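Local coordinates for protein NEQ263 (Nanoarchaeum equitans Kin4-M, PDB 5BN3) that probably binds ATP as the NeqB subunit of the NeqA-NeqB catalytic core complex of an unusual archaeal ATP synthase, at residues A131-P136 / Q302-Q307; E141-Q146 / N313-I318. All coordinates share one frame; numbering follows the deposited sequence.

Contact 1: residues A131-P136 / Q302-Q307; sequences AIFSPP and QYVLSQ. With SO4 (sulfate ion), chain X.
Phe133 and Gln302 meet on one face of the central sheet of the P-loop NTPase-type nucleotide-binding domain, where strand 131-134 runs parallel to strand 301-304. Strand 131-134 leads through a loop into helix 140-151, probably the strand-loop-helix position that the P-loop holds in this clan. The glutamine lies over the phenyl ring: its CB stands 4.0 Å above the ring plane over the centre, a CH-pi contact, and its CG, set between the backbone N and the carbonyl carbon (chi1 67°), lies over the CD2-CE2 side. The chain bends at chi2, and the amide plane is 28° from the ring plane. NE2 is held by Lys322 O. Val304 CG2 approaches the same ring obliquely, while Pro292 and Thr295 of helix 290-296 also pack on the phenyl group. On the other sheet face Ile132 CG1 comes to the edge of the Tyr303 ring, whose OH is bonded to His122 O. Between these layers run three backbone hydrogen bonds: Tyr303 N to Ala131 O (2.8 Å), Phe133 N to Tyr303 O (2.9 Å) and Leu305 N to Phe133 O (3.0 Å). Further along, Pro135 crosses Leu305 at about a right angle, CD 3.9 Å from Leu305 CB. Ser306 caps the following helix, OG bonding Leu309 N. That OG also donates to O1 of a sulfate ion, probably from the crystallisation liquor, at 2.7 Å.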
loop_
_atom_site.group_PDB
_atom_site.type_symbol
_atom_site.label_atom_id
_atom_site.label_comp_id
_atom_site.label_asym_id
_atom_site.label_seq_id
_atom_site.Cartn_x
_atom_site.Cartn_y
_atom_site.Cartn_z
ATOM N N ALA B 131 -14.671 -11.336 22.723
ATOM C CA ALA B 131 -14.232 -9.947 22.693
ATOM C C ALA B 131 -15.358 -8.977 22.364
ATOM O O ALA B 131 -16.372 -9.357 21.780
ATOM C CB ALA B 131 -13.099 -9.781 21.703
ATOM N N ILE B 132 -15.175 -7.719 22.751
ATOM C CA ILE B 132 -16.023 -6.641 22.263
ATOM C C ILE B 132 -15.178 -5.768 21.334
ATOM O O ILE B 132 -14.140 -5.245 21.747
ATOM C CB ILE B 132 -16.586 -5.784 23.419
ATOM C CG1 ILE B 132 -17.437 -6.641 24.362
ATOM C CG2 ILE B 132 -17.418 -4.626 22.877
ATOM C CD1 ILE B 132 -17.888 -5.904 25.609
ATOM N N PHE B 133 -15.605 -5.638 20.079
ATOM C CA PHE B 133 -14.923 -4.780 19.113
ATOM C C PHE B 133 -15.729 -3.499 18.991
ATOM O O PHE B 133 -16.943 -3.552 18.780
ATOM C CB PHE B 133 -14.874 -5.431 17.722
ATOM C CG PHE B 133 -13.979 -6.640 17.623
ATOM C CD1 PHE B 133 -13.251 -7.096 18.712
ATOM C CD2 PHE B 133 -13.860 -7.316 16.416
ATOM C CE1 PHE B 133 -12.431 -8.213 18.600
ATOM C CE2 PHE B 133 -13.044 -8.429 16.298
ATOM C CZ PHE B 133 -12.329 -8.879 17.393
ATOM N N SER B 134 -15.073 -2.351 19.102
ATOM C CA SER B 134 -15.788 -1.081 18.989
ATOM C C SER B 134 -15.069 -0.060 18.118
ATOM O O SER B 134 -13.843 0.045 18.155
ATOM C CB SER B 134 -16.060 -0.480 20.373
ATOM O OG SER B 134 -16.676 0.795 20.263
ATOM N N PRO B 135 -15.841 0.692 17.320
ATOM C CA PRO B 135 -15.318 1.902 16.679
ATOM C C PRO B 135 -14.964 2.897 17.773
ATOM O O PRO B 135 -15.535 2.813 18.864
ATOM C CB PRO B 135 -16.523 2.430 15.888
ATOM C CG PRO B 135 -17.429 1.247 15.712
ATOM C CD PRO B 135 -17.238 0.410 16.940
ATOM N N PRO B 136 -14.027 3.818 17.505
ATOM C CA PRO B 136 -13.734 4.854 18.502
ATOM C C PRO B 136 -14.992 5.643 18.861
ATOM O O PRO B 136 -15.794 5.939 17.974
ATOM C CB PRO B 136 -12.750 5.768 17.768
ATOM C CG PRO B 136 -12.075 4.874 16.786
ATOM C CD PRO B 136 -13.132 3.899 16.337
ATOM N N GLN B 302 -17.160 -12.595 18.995
ATOM C CA GLN B 302 -17.021 -11.187 19.330
ATOM C C GLN B 302 -18.353 -10.462 19.231
ATOM O O GLN B 302 -19.201 -10.811 18.406
ATOM C CB GLN B 302 -15.986 -10.516 18.415
ATOM C CG GLN B 302 -16.401 -10.413 16.944
ATOM C CD GLN B 302 -16.287 -11.726 16.197
ATOM O OE1 GLN B 302 -15.383 -12.524 16.454
ATOM N NE2 GLN B 302 -17.204 -11.956 15.259
ATOM N N TYR B 303 -18.538 -9.461 20.084
ATOM C CA TYR B 303 -19.673 -8.557 19.957
ATOM C C TYR B 303 -19.203 -7.276 19.269
ATOM O O TYR B 303 -18.388 -6.529 19.813
ATOM C CB TYR B 303 -20.278 -8.245 21.328
ATOM C CG TYR B 303 -20.702 -9.477 22.100
ATOM C CD1 TYR B 303 -21.642 -10.355 21.581
ATOM C CD2 TYR B 303 -20.170 -9.754 23.352
ATOM C CE1 TYR B 303 -22.036 -11.480 22.283
ATOM C CE2 TYR B 303 -20.561 -10.878 24.063
ATOM C CZ TYR B 303 -21.494 -11.735 23.521
ATOM O OH TYR B 303 -21.887 -12.856 24.212
ATOM N N VAL B 304 -19.713 -7.031 18.067
ATOM C CA VAL B 304 -19.257 -5.903 17.264
ATOM C C VAL B 304 -20.227 -4.733 17.351
ATOM O O VAL B 304 -21.420 -4.889 17.086
ATOM C CB VAL B 304 -19.072 -6.315 15.792
ATOM C CG1 VAL B 304 -18.623 -5.124 14.953
ATOM C CG2 VAL B 304 -18.068 -7.449 15.689
ATOM N N LEU B 305 -19.714 -3.564 17.726
ATOM C CA LEU B 305 -20.551 -2.371 17.832
ATOM C C LEU B 305 -20.635 -1.632 16.498
ATOM O O LEU B 305 -19.685 -1.640 15.710
ATOM C CB LEU B 305 -20.049 -1.445 18.944
ATOM C CG LEU B 305 -20.700 -1.608 20.322
ATOM C CD1 LEU B 305 -21.021 -3.057 20.623
ATOM C CD2 LEU B 305 -19.817 -1.029 21.421
ATOM N N SER B 306 -21.778 -0.998 16.248
ATOM C CA SER B 306 -22.068 -0.406 14.942
ATOM C C SER B 306 -22.256 1.109 15.006
ATOM O O SER B 306 -23.076 1.612 15.778
ATOM C CB SER B 306 -23.315 -1.069 14.340
ATOM O OG SER B 306 -23.828 -0.322 13.250
ATOM N N GLN B 307 -21.491 1.826 14.188
ATOM C CA GLN B 307 -21.601 3.278 14.088
ATOM C C GLN B 307 -22.991 3.673 13.598
ATOM O O GLN B 307 -23.559 4.669 14.044
ATOM C CB GLN B 307 -20.544 3.810 13.116
ATOM C CG GLN B 307 -19.616 4.863 13.694
ATOM C CD GLN B 307 -18.415 5.122 12.803
ATOM O OE1 GLN B 307 -18.525 5.127 11.576
ATOM N NE2 GLN B 307 -17.255 5.326 13.418
HETATM S S SO4 X . -21.829 0.118 10.206
HETATM O O1 SO4 X . -22.549 -0.879 10.988
HETATM O O2 SO4 X . -22.399 0.179 8.866
HETATM O O3 SO4 X . -20.418 -0.241 10.147
HETATM O O4 SO4 X . -21.952 1.416 10.855
#

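Contact 2: residues E141-Q146 / N313-I318; sequences ERLALQ and NIYPPI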
loop_
_atom_site.group_PDB
_atom_site.type_symbol
_atom_site.label_atom_id
_atom_site.label_comp_id
_atom_site.label_asym_id
_atom_site.label_seq_id
_atom_site.Cartn_x
_atom_site.Cartn_y
_atom_site.Cartn_z
ATOM N N GLU B 141 -17.645 0.624 26.928
ATOM C CA GLU B 141 -17.469 0.531 28.373
ATOM C C GLU B 141 -18.792 0.270 29.086
ATOM O O GLU B 141 -18.860 -0.570 29.984
ATOM C CB GLU B 141 -16.812 1.801 28.923
ATOM C CG GLU B 141 -15.453 2.127 28.315
ATOM C CD GLU B 141 -15.559 2.931 27.033
ATOM O OE1 GLU B 141 -16.692 3.262 26.620
ATOM O OE2 GLU B 141 -14.506 3.234 26.433
ATOM N N ARG B 142 -19.838 0.990 28.689
ATOM C CA ARG B 142 -21.170 0.766 29.247
ATOM C C ARG B 142 -21.641 -0.663 29.013
ATOM O O ARG B 142 -22.236 -1.276 29.895
ATOM C CB ARG B 142 -22.184 1.758 28.665
ATOM C CG ARG B 142 -21.971 3.193 29.118
ATOM C CD ARG B 142 -23.291 3.921 29.350
ATOM N NE ARG B 142 -24.037 4.148 28.116
ATOM C CZ ARG B 142 -23.892 5.218 27.339
ATOM N NH1 ARG B 142 -23.020 6.164 27.661
ATOM N NH2 ARG B 142 -24.619 5.341 26.238
ATOM N N LEU B 143 -21.366 -1.198 27.826
ATOM C CA LEU B 143 -21.777 -2.561 27.494
ATOM C C LEU B 143 -21.097 -3.588 28.394
ATOM O O LEU B 143 -21.742 -4.510 28.885
ATOM C CB LEU B 143 -21.483 -2.874 26.023
ATOM C CG LEU B 143 -21.860 -4.294 25.587
ATOM C CD1 LEU B 143 -23.347 -4.540 25.793
ATOM C CD2 LEU B 143 -21.475 -4.555 24.143
ATOM N N ALA B 144 -19.796 -3.419 28.611
ATOM C CA ALA B 144 -19.039 -4.338 29.456
ATOM C C ALA B 144 -19.532 -4.302 30.896
ATOM O O ALA B 144 -19.623 -5.338 31.556
ATOM C CB ALA B 144 -17.572 -3.992 29.410
ATOM N N LEU B 145 -19.828 -3.099 31.380
ATOM C CA LEU B 145 -20.312 -2.906 32.743
ATOM C C LEU B 145 -21.704 -3.491 32.941
ATOM O O LEU B 145 -21.995 -4.071 33.987
ATOM C CB LEU B 145 -20.310 -1.418 33.104
ATOM C CG LEU B 145 -18.934 -0.804 33.359
ATOM C CD1 LEU B 145 -19.033 0.693 33.601
ATOM C CD2 LEU B 145 -18.300 -1.487 34.548
ATOM N N GLN B 146 -22.565 -3.337 31.940
ATOM C CA GLN B 146 -23.912 -3.899 32.011
ATOM C C GLN B 146 -23.856 -5.428 32.015
ATOM O O GLN B 146 -24.653 -6.085 32.686
ATOM C CB GLN B 146 -24.782 -3.384 30.854
ATOM C CG GLN B 146 -26.236 -3.842 30.934
ATOM C CD GLN B 146 -27.132 -3.168 29.911
ATOM O OE1 GLN B 146 -26.666 -2.405 29.067
ATOM N NE2 GLN B 146 -28.431 -3.447 29.988
ATOM N N ASN B 313 -29.361 6.404 17.496
ATOM C CA ASN B 313 -29.642 6.441 18.932
ATOM C C ASN B 313 -30.062 5.075 19.478
ATOM O O ASN B 313 -30.959 4.979 20.316
ATOM C CB ASN B 313 -30.693 7.509 19.262
ATOM C CG ASN B 313 -30.657 7.943 20.715
ATOM O OD1 ASN B 313 -29.600 7.958 21.348
ATOM N ND2 ASN B 313 -31.817 8.301 21.251
ATOM N N ILE B 314 -29.407 4.022 18.999
ATOM C CA ILE B 314 -29.655 2.677 19.508
ATOM C C ILE B 314 -28.542 2.256 20.465
ATOM O O ILE B 314 -27.386 2.130 20.058
ATOM C CB ILE B 314 -29.735 1.635 18.370
ATOM C CG1 ILE B 314 -30.798 2.030 17.341
ATOM C CG2 ILE B 314 -30.014 0.247 18.937
ATOM C CD1 ILE B 314 -32.200 2.108 17.897
ATOM N N TYR B 315 -28.890 2.069 21.737
ATOM C CA TYR B 315 -28.014 1.380 22.681
ATOM C C TYR B 315 -28.692 0.087 23.121
ATOM O O TYR B 315 -29.889 0.079 23.410
ATOM C CB TYR B 315 -27.675 2.240 23.914
ATOM C CG TYR B 315 -26.883 1.465 24.950
ATOM C CD1 TYR B 315 -27.525 0.749 25.955
ATOM C CD2 TYR B 315 -25.495 1.420 24.904
ATOM C CE1 TYR B 315 -26.811 0.020 26.882
ATOM C CE2 TYR B 315 -24.773 0.695 25.834
ATOM C CZ TYR B 315 -25.435 -0.001 26.820
ATOM O OH TYR B 315 -24.718 -0.726 27.747
ATOM N N PRO B 316 -27.932 -1.015 23.175
ATOM C CA PRO B 316 -26.529 -1.089 22.752
ATOM C C PRO B 316 -26.415 -1.292 21.247
ATOM O O PRO B 316 -27.192 -2.057 20.677
ATOM C CB PRO B 316 -26.009 -2.319 23.498
ATOM C CG PRO B 316 -27.216 -3.189 23.653
ATOM C CD PRO B 316 -28.388 -2.262 23.816
ATOM N N PRO B 317 -25.449 -0.614 20.607
ATOM C CA PRO B 317 -25.353 -0.615 19.144
ATOM C C PRO B 317 -24.685 -1.871 18.592
ATOM O O PRO B 317 -23.699 -1.771 17.858
ATOM C CB PRO B 317 -24.488 0.614 18.864
ATOM C CG PRO B 317 -23.581 0.690 20.057
ATOM C CD PRO B 317 -24.393 0.204 21.233
ATOM N N ILE B 318 -25.236 -3.035 18.921
ATOM C CA ILE B 318 -24.661 -4.312 18.506
ATOM C C ILE B 318 -25.100 -4.751 17.106
ATOM O O ILE B 318 -26.296 -4.879 16.828
ATOM C CB ILE B 318 -25.008 -5.426 19.520
ATOM C CG1 ILE B 318 -24.304 -5.160 20.852
ATOM C CG2 ILE B 318 -24.610 -6.788 18.984
ATOM C CD1 ILE B 318 -24.591 -6.198 21.919
#
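Tyr315 reaches from the loop that follows helix 307-311 to helix 140-151 and donates its hydroxyl to Gln146, OH to OE1 2.9 Å. The bond lies in the carbonyl plane at a C=O...O angle of 158°; the amide and phenol planes are only 10° apart, and OE1 sits at the ring edge, 3.3 Å from Tyr315 CE1. The hydroxyl also rests on the helix backbone, with OH 3.3 Å from Arg142 C, and Arg142 CB packs beside it at 3.7 Å. The arginine then bends so that NE comes over one ring face; its CZ is 5.2 Å from the ring centroid, at most a weak cation-pi attraction, and its NH1 makes a long, weak ion pair with Glu428 of a neighbouring V-type ATP synthase alpha chain. Pro316 CB lies over the ring centre, 3.9 Å above the plane. An alanine in place of Tyr315 would probably leave Gln146 OE1 without this donor and open a gap beside Arg142 CB. Next to the phenol, Leu143 has CG anti to the backbone N (chi1 179°) and divides its methyls between two partners, CD1 meeting Pro316 CB and CD2 meeting Ile318 CD1.

Further out, Gln146 NE2 makes weak hydrogen bonds to Asp387 O and Glu390 O, and Tyr388 packs on both Gln146 and Tyr315. The peptide bond before Pro316 is cis, turning the chain between the phenol and the leucine contact. Asn313, at positive phi, is the C-prime residue of the Schellman motif ending helix 307-311, while Pro317 centres an inverse gamma turn. The whole is helix-to-loop packing within the nucleotide-binding domain: a Schellman-terminated helix leads into a loop with a cis peptide before Pro316, laid against helix 140-151.

Contacts 1 and 2 are neighbours in one nucleotide-binding domain, their centres about 10 Å apart. Strand 131-134 is followed by helix 140-151, and strand 301-304 by helix 307-311 and the loop of 313-318, so both chain paths run from contact 1 to contact 2. Leu305 joins them: its CD1 is 3.9 Å from Leu143 CD2 and from Ile318 CG1, and its CG is 3.7 Å from Pro317 CG. A probable hydrogen bond from Ser306 N to Pro317 O, 2.6 Å, ties the loop back. The side chain of Gln302 lies about 5 Å from that of Arg326, seen to bind ADP in this protein, though none is bound to this chain; contact 2 lies away from that site.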